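Local coordinates for protein ribonucleoside-diphosphate reductase subunit beta (Bacillus halodurans C-125, PDB 2RCC) that probably supplies the precursors of DNA synthesis, as the di-iron small subunit of a class I ribonucleotide reductase that converts ribonucleotides to deoxyribonucleotides, at residues T20-G25 against K232-E237; V36-A41 against S106-L111; T71-E76 against G270-G275; D150-R155 against K262-Y267. All coordinates share one frame; numbering follows the deposited sequence.

Interaction 1: residues T20-G25 against K232-E237; sequences TGILNG and KELLVE
Glu237 sets CG anti to its backbone N (chi1 -163°) and stays extended beyond it, so the carboxylate stretches away from the last turn of the helix to the backbone of loop 20-25. From the loop, Ile22 places CG1 beside its own N, anti to the carbonyl carbon, and chi2 of 170° extends the chain so that CD1 reaches Glu233. Ile22 N gives a nearly straight hydrogen bond to Glu237 OE1, 3.0 Å long with an angle of 170° at the hydrogen, and the oxygen receives it on its syn lone pair. In the conformer described, one of two deposited for Glu237, the carboxylate also lies close against Gly21, whose CA is 3.2 Å from Glu237 OE2. A side chain on Gly21 would run into that oxygen, so the bare glycine makes room for the acid.

Beside this polar grip the contact is apolar. Ile22 CD1 presses on Glu233 CB at 3.4 Å, the two side chains crossing at about a right angle. Leu234 CD2 faces two loop residues at once, Leu23 CD1 at 3.7 Å and Ile22 CG2 at 4.0 Å. Phe175 of helix 172-187 touches both Leu23 and Leu234, while Thr104 OG1 is hydrogen-bonded to Gly21 O and Gly25 N and so pins the turn of the loop from outside. The arrangement is that of an N-terminal arm packed on the C-terminal end of helix 207-237, a long helix of the ferritin-like bundle that marks ribonucleotide reductase small subunits.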
# COMPACT_ATOMS: atom_id res chain seq x y z
N THR A 20 -5.28 1.46 20.93
CA THR A 20 -6.32 1.20 21.92
C THR A 20 -7.70 1.04 21.27
O THR A 20 -8.68 0.91 21.98
CB THR A 20 -6.44 2.35 22.91
OG1 THR A 20 -6.88 3.53 22.22
CG2 THR A 20 -5.10 2.61 23.63
N GLY A 21 -7.82 1.04 19.95
CA GLY A 21 -9.14 0.90 19.34
C GLY A 21 -9.06 1.11 17.86
O GLY A 21 -8.25 1.89 17.39
N ILE A 22 -9.89 0.40 17.13
CA ILE A 22 -9.92 0.43 15.66
C ILE A 22 -10.44 1.77 15.10
O ILE A 22 -9.94 2.24 14.09
CB ILE A 22 -10.81 -0.76 15.09
CG1 ILE A 22 -10.18 -2.11 15.38
CG2 ILE A 22 -10.99 -0.66 13.58
CD1 ILE A 22 -11.15 -3.27 15.04
N LEU A 23 -11.46 2.35 15.74
CA LEU A 23 -12.03 3.64 15.35
C LEU A 23 -12.08 4.52 16.58
O LEU A 23 -12.40 4.05 17.66
CB LEU A 23 -13.44 3.47 14.79
CG LEU A 23 -13.68 2.60 13.58
CD1 LEU A 23 -15.21 2.44 13.33
CD2 LEU A 23 -12.97 3.14 12.33
N ASN A 24 -11.77 5.80 16.43
CA ASN A 24 -11.71 6.72 17.55
C ASN A 24 -10.81 6.22 18.72
O ASN A 24 -11.07 6.54 19.86
CB ASN A 24 -13.14 7.12 18.02
CG ASN A 24 -13.78 8.16 17.12
OD1 ASN A 24 -13.10 8.81 16.31
ND2 ASN A 24 -15.08 8.38 17.30
N GLY A 25 -9.71 5.52 18.41
CA GLY A 25 -8.78 5.08 19.42
C GLY A 25 -7.59 6.01 19.45
O GLY A 25 -7.58 7.06 18.81
N LYS A 232 -15.88 -8.29 13.24
CA LYS A 232 -16.06 -8.92 14.56
C LYS A 232 -15.48 -8.11 15.72
O LYS A 232 -16.05 -8.05 16.78
CB LYS A 232 -15.43 -10.29 14.58
CG LYS A 232 -16.16 -11.33 13.77
CD LYS A 232 -15.23 -12.51 13.55
CE LYS A 232 -15.87 -13.57 12.78
NZ LYS A 232 -14.83 -14.27 11.94
N GLU A 233 -14.34 -7.47 15.50
CA GLU A 233 -13.71 -6.65 16.52
C GLU A 233 -14.52 -5.38 16.74
O GLU A 233 -14.56 -4.88 17.85
CB GLU A 233 -12.27 -6.30 16.13
CG GLU A 233 -11.30 -7.49 15.96
CD GLU A 233 -10.91 -8.23 17.25
OE1 GLU A 233 -11.30 -7.81 18.38
OE2 GLU A 233 -10.16 -9.24 17.07
N LEU A 234 -15.13 -4.83 15.69
CA LEU A 234 -15.98 -3.66 15.84
C LEU A 234 -17.19 -3.94 16.73
O LEU A 234 -17.62 -3.06 17.47
CB LEU A 234 -16.41 -3.05 14.49
CG LEU A 234 -15.35 -2.24 13.73
CD1 LEU A 234 -15.93 -1.87 12.38
CD2 LEU A 234 -14.89 -1.02 14.55
N LEU A 235 -17.76 -5.15 16.64
CA LEU A 235 -18.86 -5.56 17.51
C LEU A 235 -18.39 -5.70 18.97
O LEU A 235 -19.15 -5.42 19.86
CB LEU A 235 -19.59 -6.83 17.00
CG LEU A 235 -20.74 -6.58 16.00
CD1 LEU A 235 -20.38 -5.73 14.84
CD2 LEU A 235 -21.36 -7.91 15.49
N VAL A 236 -17.14 -6.10 19.21
CA VAL A 236 -16.57 -6.15 20.58
C VAL A 236 -16.31 -4.73 21.12
O VAL A 236 -16.62 -4.45 22.28
CB VAL A 236 -15.22 -6.93 20.60
CG1 VAL A 236 -14.50 -6.81 21.95
CG2 VAL A 236 -15.45 -8.38 20.24
N GLU A 237 -15.82 -3.84 20.26
CA GLU A 237 -15.44 -2.47 20.63
C GLU A 237 -16.62 -1.51 20.79
O GLU A 237 -16.61 -0.64 21.68
CB GLU A 237 -14.44 -1.95 19.58
CG GLU A 237 -13.65 -0.74 20.04
CD GLU A 237 -12.46 -0.42 19.16
OE1 GLU A 237 -11.66 -1.32 18.82
OE2 GLU A 237 -12.27 0.76 18.83

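Interaction 2: residues V36-A41 against S106-L111; sequences VRFSWA and SSLAAL
Leu108 is the main bump, a forked side chain standing out from the helix with one methyl for each of two aromatic rings. Its CD1 touches Phe38 CE2 at 4.1 Å, and its CD2 lies 3.8 Å from Trp40 CH2; the leucine side chain crosses both aromatic side chains at about a right angle. The hollow is shaped within loop 36-41 itself. Trp40 holds CG in the crowded position between its N and carbonyl carbon (chi1 50°), which folds the indole back so that Phe38 CB rests on one of its faces, and Arg37 CG sits over the centre of the Phe38 ring.

One residue back along the helix, Ser107 makes a smaller bump that enters between Val36 and Ala41. Ser107 CB meets Val36 CG1 at 3.9 Å, and Ser107 OG lies 3.9 Å from Ala41 CB. This helix, 106-133, belongs to the ferritin-like bundle and further on carries Glu119 and His122, iron ligands by similarity; on its flank turned from the loop, Ala109 and Ala110 pack on Met97 and Val120 of the second subunit.

A water bridges the two segments: it accepts from Phe38 N at 3.0 Å and donates to Ser107 OG at 2.6 Å, an oxygen also hydrogen-bonded to Asp105 OD1. A turn farther along, Leu111 pushes CD1 up to Ala41 O at 4.1 Å, just where helix 41-50 begins, and Tyr45 and Met48 of that helix touch the same leucine.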
# COMPACT_ATOMS: atom_id res chain seq x y z
N VAL A 36 1.71 -4.82 18.43
CA VAL A 36 0.44 -4.39 17.78
C VAL A 36 -0.76 -4.88 18.58
O VAL A 36 -0.65 -5.74 19.47
CB VAL A 36 0.35 -4.78 16.27
CG1 VAL A 36 1.59 -4.21 15.46
CG2 VAL A 36 0.23 -6.28 16.07
N ARG A 37 -1.91 -4.29 18.31
CA ARG A 37 -3.11 -4.62 19.06
C ARG A 37 -3.64 -6.01 18.80
O ARG A 37 -4.08 -6.67 19.74
CB ARG A 37 -4.19 -3.59 18.77
CG ARG A 37 -5.49 -3.84 19.46
CD ARG A 37 -6.49 -2.80 19.09
NE ARG A 37 -7.76 -2.99 19.78
CZ ARG A 37 -8.00 -2.64 21.05
NH1 ARG A 37 -7.06 -2.11 21.82
NH2 ARG A 37 -9.19 -2.87 21.58
N PHE A 38 -3.63 -6.45 17.55
CA PHE A 38 -4.15 -7.77 17.17
C PHE A 38 -3.06 -8.77 16.81
O PHE A 38 -2.23 -8.54 15.90
CB PHE A 38 -5.10 -7.60 15.97
CG PHE A 38 -6.26 -6.70 16.27
CD1 PHE A 38 -7.22 -7.08 17.20
CD2 PHE A 38 -6.38 -5.47 15.66
CE1 PHE A 38 -8.29 -6.22 17.53
CE2 PHE A 38 -7.42 -4.62 15.98
CZ PHE A 38 -8.39 -5.00 16.91
N SER A 39 -3.09 -9.90 17.49
CA SER A 39 -2.10 -10.98 17.30
C SER A 39 -2.18 -11.65 15.92
O SER A 39 -1.26 -12.35 15.52
CB SER A 39 -2.21 -12.00 18.42
OG SER A 39 -3.50 -12.57 18.44
N TRP A 40 -3.26 -11.43 15.19
CA TRP A 40 -3.41 -11.91 13.82
C TRP A 40 -2.87 -10.96 12.74
O TRP A 40 -2.74 -11.38 11.58
CB TRP A 40 -4.88 -12.23 13.48
CG TRP A 40 -5.87 -11.18 13.79
CD1 TRP A 40 -6.62 -11.14 14.89
CD2 TRP A 40 -6.25 -10.04 13.00
NE1 TRP A 40 -7.44 -10.06 14.87
CE2 TRP A 40 -7.25 -9.36 13.72
CE3 TRP A 40 -5.82 -9.51 11.77
CZ2 TRP A 40 -7.84 -8.18 13.26
CZ3 TRP A 40 -6.41 -8.34 11.31
CH2 TRP A 40 -7.40 -7.68 12.06
N ALA A 41 -2.54 -9.71 13.09
CA ALA A 41 -2.12 -8.72 12.07
C ALA A 41 -0.76 -9.04 11.47
O ALA A 41 -0.64 -8.98 10.26
CB ALA A 41 -2.11 -7.27 12.62
N SER A 106 -2.20 1.59 13.43
CA SER A 106 -1.16 1.73 12.41
C SER A 106 -0.93 0.44 11.64
O SER A 106 -0.58 0.51 10.45
CB SER A 106 0.15 2.24 12.99
OG SER A 106 0.62 1.40 14.02
N SER A 107 -1.09 -0.71 12.31
CA SER A 107 -0.95 -2.02 11.65
C SER A 107 -2.05 -2.24 10.63
O SER A 107 -1.79 -2.73 9.54
CB SER A 107 -0.85 -3.21 12.62
OG SER A 107 -2.07 -3.45 13.29
N LEU A 108 -3.29 -1.88 10.96
CA LEU A 108 -4.39 -2.02 10.02
C LEU A 108 -4.25 -1.02 8.86
O LEU A 108 -4.52 -1.37 7.70
CB LEU A 108 -5.75 -1.84 10.72
CG LEU A 108 -6.06 -2.85 11.86
CD1 LEU A 108 -7.48 -2.66 12.41
CD2 LEU A 108 -5.87 -4.30 11.43
N ALA A 109 -3.82 0.21 9.15
CA ALA A 109 -3.55 1.21 8.09
C ALA A 109 -2.50 0.66 7.14
O ALA A 109 -2.65 0.77 5.93
CB ALA A 109 -3.14 2.55 8.70
N ALA A 110 -1.44 0.04 7.67
CA ALA A 110 -0.40 -0.55 6.81
C ALA A 110 -0.97 -1.67 5.91
O ALA A 110 -0.63 -1.79 4.71
CB ALA A 110 0.75 -1.08 7.66
N LEU A 111 -1.80 -2.51 6.49
CA LEU A 111 -2.40 -3.61 5.71
C LEU A 111 -3.31 -3.05 4.60
O LEU A 111 -3.37 -3.61 3.53
CB LEU A 111 -3.09 -4.61 6.64
CG LEU A 111 -2.24 -5.50 7.56
CD1 LEU A 111 -3.16 -6.16 8.62
CD2 LEU A 111 -1.43 -6.51 6.70
O HOH W 1 -3.29 -4.54 15.28

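Interaction 3: residues T71-E76 against G270-G275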
# COMPACT_ATOMS: atom_id res chain seq x y z
N THR A 71 -15.27 -21.58 -28.62
CA THR A 71 -16.51 -21.30 -29.36
C THR A 71 -16.72 -19.77 -29.45
O THR A 71 -16.10 -19.02 -28.69
CB THR A 71 -17.77 -21.94 -28.72
OG1 THR A 71 -18.16 -21.21 -27.55
CG2 THR A 71 -17.56 -23.41 -28.38
N GLU A 72 -17.54 -19.30 -30.40
CA GLU A 72 -17.80 -17.86 -30.49
C GLU A 72 -18.38 -17.31 -29.20
O GLU A 72 -18.00 -16.23 -28.77
CB GLU A 72 -18.76 -17.49 -31.62
CG GLU A 72 -18.21 -17.59 -33.01
CD GLU A 72 -19.13 -16.92 -34.04
OE1 GLU A 72 -19.47 -15.72 -33.88
OE2 GLU A 72 -19.51 -17.61 -35.01
N THR A 73 -19.30 -18.07 -28.58
CA THR A 73 -19.91 -17.62 -27.34
C THR A 73 -18.87 -17.57 -26.21
O THR A 73 -18.90 -16.65 -25.40
CB THR A 73 -21.13 -18.48 -27.00
OG1 THR A 73 -21.98 -18.56 -28.15
CG2 THR A 73 -21.88 -17.87 -25.85
N GLU A 74 -17.94 -18.54 -26.17
CA GLU A 74 -16.86 -18.55 -25.16
C GLU A 74 -15.92 -17.35 -25.32
O GLU A 74 -15.58 -16.68 -24.36
CB GLU A 74 -16.06 -19.86 -25.22
CG GLU A 74 -16.82 -21.05 -24.69
CD GLU A 74 -16.20 -22.40 -25.03
OE1 GLU A 74 -15.26 -22.53 -25.86
OE2 GLU A 74 -16.70 -23.37 -24.42
N GLN A 75 -15.53 -17.04 -26.56
CA GLN A 75 -14.66 -15.88 -26.85
C GLN A 75 -15.34 -14.58 -26.48
O GLN A 75 -14.72 -13.71 -25.85
CB GLN A 75 -14.29 -15.85 -28.33
CG GLN A 75 -13.44 -17.01 -28.81
CD GLN A 75 -13.12 -16.90 -30.30
OE1 GLN A 75 -12.90 -15.81 -30.80
NE2 GLN A 75 -13.07 -18.01 -30.99
N GLU A 76 -16.61 -14.45 -26.83
CA GLU A 76 -17.37 -13.26 -26.46
C GLU A 76 -17.54 -13.07 -24.96
O GLU A 76 -17.36 -11.96 -24.46
CB GLU A 76 -18.74 -13.22 -27.18
CG GLU A 76 -18.65 -12.94 -28.67
CD GLU A 76 -18.05 -11.57 -28.99
OE1 GLU A 76 -18.40 -10.58 -28.28
OE2 GLU A 76 -17.22 -11.49 -29.93
N GLY A 270 -25.43 -16.83 -18.63
CA GLY A 270 -26.70 -17.54 -18.78
C GLY A 270 -26.51 -19.04 -19.03
O GLY A 270 -25.69 -19.68 -18.38
N ASP A 271 -27.22 -19.55 -20.02
CA ASP A 271 -27.16 -20.97 -20.41
C ASP A 271 -26.34 -21.17 -21.70
O ASP A 271 -26.54 -22.14 -22.40
CB ASP A 271 -28.60 -21.52 -20.55
CG ASP A 271 -29.41 -20.87 -21.67
OD1 ASP A 271 -28.96 -19.86 -22.26
OD2 ASP A 271 -30.53 -21.35 -21.96
N LYS A 272 -25.42 -20.27 -22.01
CA LYS A 272 -24.71 -20.27 -23.30
C LYS A 272 -23.32 -20.93 -23.30
O LYS A 272 -22.72 -21.10 -24.38
CB LYS A 272 -24.53 -18.83 -23.77
CG LYS A 272 -25.82 -18.06 -24.12
CD LYS A 272 -26.28 -18.37 -25.53
CE LYS A 272 -27.69 -17.83 -25.88
NZ LYS A 272 -27.78 -16.35 -25.74
N ILE A 273 -22.83 -21.32 -22.13
CA ILE A 273 -21.44 -21.80 -22.04
C ILE A 273 -21.40 -23.26 -21.65
O ILE A 273 -21.88 -23.62 -20.58
CB ILE A 273 -20.65 -20.97 -21.01
CG1 ILE A 273 -20.64 -19.48 -21.41
CG2 ILE A 273 -19.22 -21.52 -20.87
CD1 ILE A 273 -19.93 -19.18 -22.81
N PRO A 274 -20.78 -24.09 -22.49
CA PRO A 274 -20.65 -25.49 -22.16
C PRO A 274 -19.98 -25.69 -20.78
O PRO A 274 -19.04 -25.00 -20.44
CB PRO A 274 -19.72 -26.02 -23.27
CG PRO A 274 -20.01 -25.10 -24.45
CD PRO A 274 -20.18 -23.78 -23.82
N GLY A 275 -20.52 -26.58 -19.99
CA GLY A 275 -19.95 -26.83 -18.68
C GLY A 275 -20.49 -26.01 -17.54
O GLY A 275 -20.20 -26.37 -16.41
O HOH W 2 -16.72 -23.77 -21.49
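Ile273 CD1 lies against the helix, touching Thr73 O at 3.8 Å and lying beside the CA and CG of Glu74. Thr73 has CG2 anti to its backbone N, which aims the methyl at the loop, and it meets Lys272 CB at 3.5 Å with the two side chains crossing at about a right angle. Pro274 brings CD, with CG close by, to 3.6 Å from Glu74 OE2. A water joins the same two residues, donating to Glu74 OE2 at 3.0 Å and to Pro274 O at 2.8 Å.

Behind this first shell a capping box fixes the glutamate. Thr71, the N-cap of helix 72-87, accepts from Glu74 N on OG1 at 3.0 Å, and Thr71 N answers with a bond of 2.9 Å and 165° to Glu74 OE1, approaching from above the carboxylate plane. Farther out, Phe196 and Asn199 of helix 191-202 touch Ile273, and Asn199 ND2 also holds Pro274 O. An alanine at Glu74 would probably loosen both the helix start and the loop beside it, since the bond from Thr71 N and the water bridge would go together. The carboxylate thus divides its work, one oxygen closing the helix start and the other reaching the loop through solvent, so the segments are tied by van der Waals contact and a water-mediated link.

Interaction 4: residues D150-R155 against K262-Y267; sequences DVLKER and KDWFRY
Trp264 projects into the groove beside helix 150-155; it and Arg155 are each deposited in two conformers, of which one is described. In these, Trp264 CB comes 4.1 Å from Arg155 NH1, and CG lies under the same nitrogen at 3.6 Å. The guanidinium stacks over this face, a cation-pi contact with CZ 3.7 Å from the centre of the five-membered ring and the planes 29° apart. Yet Arg155 CD to Trp264 NE1, at 2.4 Å, is too short for both conformers to be occupied together. CE2 and CZ2 meet Val151 CG1 from the opposite face, a CH-pi contact of 3.8 Å to the six-membered ring centre. CH2, at the edge, reaches Leu152 CA at 3.4 Å.

Val151 CG2 covers the centre of the Tyr267 ring at 3.7 Å, so an alanine at Val151 would probably leave both aromatic rings less well packed. Glu261 forms a salt bridge with Arg155 NH2, and Asp149 holds Tyr267 OH. The segments form an antiparallel helix pair (168°, axes 11.5 Å apart) of the ferritin-like bundle of ribonucleotide reductase small subunits; Leu84 of helix 72-87 packs on Leu152 and Trp264, and helix 278-295 flanks helix 244-268 through Lys262 and Phe265.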
# COMPACT_ATOMS: atom_id res chain seq x y z
N ASP A 150 -26.21 -0.27 -19.24
CA ASP A 150 -27.17 0.07 -18.18
C ASP A 150 -27.08 -0.84 -16.98
O ASP A 150 -27.27 -0.37 -15.86
CB ASP A 150 -28.60 0.01 -18.71
CG ASP A 150 -28.85 1.03 -19.79
OD1 ASP A 150 -28.63 2.24 -19.54
OD2 ASP A 150 -29.28 0.61 -20.88
N VAL A 151 -26.86 -2.13 -17.21
CA VAL A 151 -26.72 -3.11 -16.13
C VAL A 151 -25.52 -2.71 -15.25
O VAL A 151 -25.59 -2.81 -14.03
CB VAL A 151 -26.62 -4.57 -16.64
CG1 VAL A 151 -26.38 -5.55 -15.49
CG2 VAL A 151 -27.90 -4.97 -17.43
N LEU A 152 -24.44 -2.22 -15.88
CA LEU A 152 -23.26 -1.72 -15.16
C LEU A 152 -23.59 -0.47 -14.36
O LEU A 152 -23.23 -0.41 -13.18
CB LEU A 152 -22.09 -1.48 -16.12
CG LEU A 152 -20.73 -1.08 -15.53
CD1 LEU A 152 -20.23 -2.06 -14.47
CD2 LEU A 152 -19.75 -0.97 -16.67
N LYS A 153 -24.25 0.50 -14.99
CA LYS A 153 -24.67 1.74 -14.32
C LYS A 153 -25.49 1.46 -13.06
O LYS A 153 -25.27 2.09 -12.03
CB LYS A 153 -25.47 2.65 -15.27
N GLU A 154 -26.42 0.50 -13.15
CA GLU A 154 -27.26 0.12 -12.01
C GLU A 154 -26.47 -0.58 -10.90
O GLU A 154 -26.78 -0.39 -9.71
CB GLU A 154 -28.43 -0.77 -12.46
N ARG A 155 -25.45 -1.35 -11.27
CA ARG A 155 -24.67 -2.06 -10.28
C ARG A 155 -23.79 -1.06 -9.51
O ARG A 155 -23.65 -1.17 -8.30
CB ARG A 155 -23.83 -3.16 -10.94
CG ARG A 155 -23.64 -4.32 -10.04
CD ARG A 155 -22.86 -5.47 -10.67
NE ARG A 155 -22.84 -6.56 -9.70
CZ ARG A 155 -22.06 -7.63 -9.74
NH1 ARG A 155 -21.15 -7.84 -10.69
NH2 ARG A 155 -22.20 -8.51 -8.76
N LYS A 262 -26.30 -12.94 -9.54
CA LYS A 262 -27.08 -13.85 -10.38
C LYS A 262 -27.57 -13.13 -11.62
O LYS A 262 -27.54 -13.69 -12.68
CB LYS A 262 -28.28 -14.42 -9.61
CG LYS A 262 -27.87 -15.34 -8.48
CD LYS A 262 -28.99 -15.69 -7.55
CE LYS A 262 -28.40 -16.40 -6.31
NZ LYS A 262 -29.38 -16.98 -5.40
N ASP A 263 -27.99 -11.87 -11.48
CA ASP A 263 -28.44 -11.07 -12.64
C ASP A 263 -27.30 -10.87 -13.63
O ASP A 263 -27.47 -11.05 -14.83
CB ASP A 263 -28.98 -9.71 -12.20
CG ASP A 263 -30.28 -9.79 -11.39
OD1 ASP A 263 -31.05 -10.78 -11.50
OD2 ASP A 263 -30.53 -8.84 -10.61
N TRP A 264 -26.15 -10.47 -13.12
CA TRP A 264 -24.97 -10.29 -13.94
C TRP A 264 -24.59 -11.58 -14.64
O TRP A 264 -24.31 -11.59 -15.84
CB TRP A 264 -23.83 -9.74 -13.10
CG TRP A 264 -23.92 -8.26 -12.95
CD1 TRP A 264 -24.64 -7.53 -12.04
CD2 TRP A 264 -23.29 -7.32 -13.79
NE1 TRP A 264 -24.46 -6.20 -12.24
CE2 TRP A 264 -23.63 -6.04 -13.31
CE3 TRP A 264 -22.44 -7.43 -14.90
CZ2 TRP A 264 -23.15 -4.88 -13.89
CZ3 TRP A 264 -21.98 -6.29 -15.48
CH2 TRP A 264 -22.33 -5.02 -14.98
N PHE A 265 -24.54 -12.65 -13.87
CA PHE A 265 -24.29 -13.98 -14.42
C PHE A 265 -25.31 -14.29 -15.55
O PHE A 265 -24.95 -14.75 -16.62
CB PHE A 265 -24.44 -15.04 -13.33
CG PHE A 265 -24.55 -16.41 -13.90
CD1 PHE A 265 -23.47 -16.95 -14.54
CD2 PHE A 265 -25.76 -17.10 -13.89
CE1 PHE A 265 -23.54 -18.21 -15.15
CE2 PHE A 265 -25.86 -18.35 -14.50
CZ PHE A 265 -24.72 -18.91 -15.10
N ARG A 266 -26.59 -14.01 -15.30
CA ARG A 266 -27.60 -14.28 -16.33
C ARG A 266 -27.41 -13.44 -17.61
O ARG A 266 -27.65 -13.90 -18.73
CB ARG A 266 -29.00 -14.05 -15.79
CG ARG A 266 -29.55 -15.17 -14.94
CD ARG A 266 -30.99 -14.84 -14.48
NE ARG A 266 -31.03 -14.25 -13.15
CZ ARG A 266 -31.49 -14.83 -12.03
NH1 ARG A 266 -32.06 -16.04 -12.01
NH2 ARG A 266 -31.42 -14.16 -10.89
N TYR A 267 -27.02 -12.20 -17.42
CA TYR A 267 -26.81 -11.24 -18.50
C TYR A 267 -25.66 -11.61 -19.42
O TYR A 267 -25.77 -11.52 -20.64
CB TYR A 267 -26.53 -9.89 -17.84
CG TYR A 267 -26.34 -8.69 -18.71
CD1 TYR A 267 -27.29 -8.35 -19.66
CD2 TYR A 267 -25.28 -7.80 -18.49
CE1 TYR A 267 -27.16 -7.22 -20.43
CE2 TYR A 267 -25.14 -6.65 -19.25
CZ TYR A 267 -26.09 -6.38 -20.23
OH TYR A 267 -26.00 -5.25 -21.01

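Interactions 1 and 2 are buried, touch one another and dress one end of the bundle with N-terminal loops: Phe38 lies against Ile22 and Glu233, joining the two. Interactions 3 and 4 lie on the opposite side of the chain's centre, about 17 Å apart between centres, and are joined along the chain, since helix 244-268 of interaction 4 runs on into loop 270-275 of interaction 3; Gly270 N probably bonds to Phe265 O. Interaction 3 is a surface contact with a water link, interaction 4 a buried helix-to-helix one built on aromatic rings and a stacked cation. Among the loop contacts, interaction 1 has a direct backbone-to-carboxylate bond, whereas interaction 2 combines apolar packing with a water bridge.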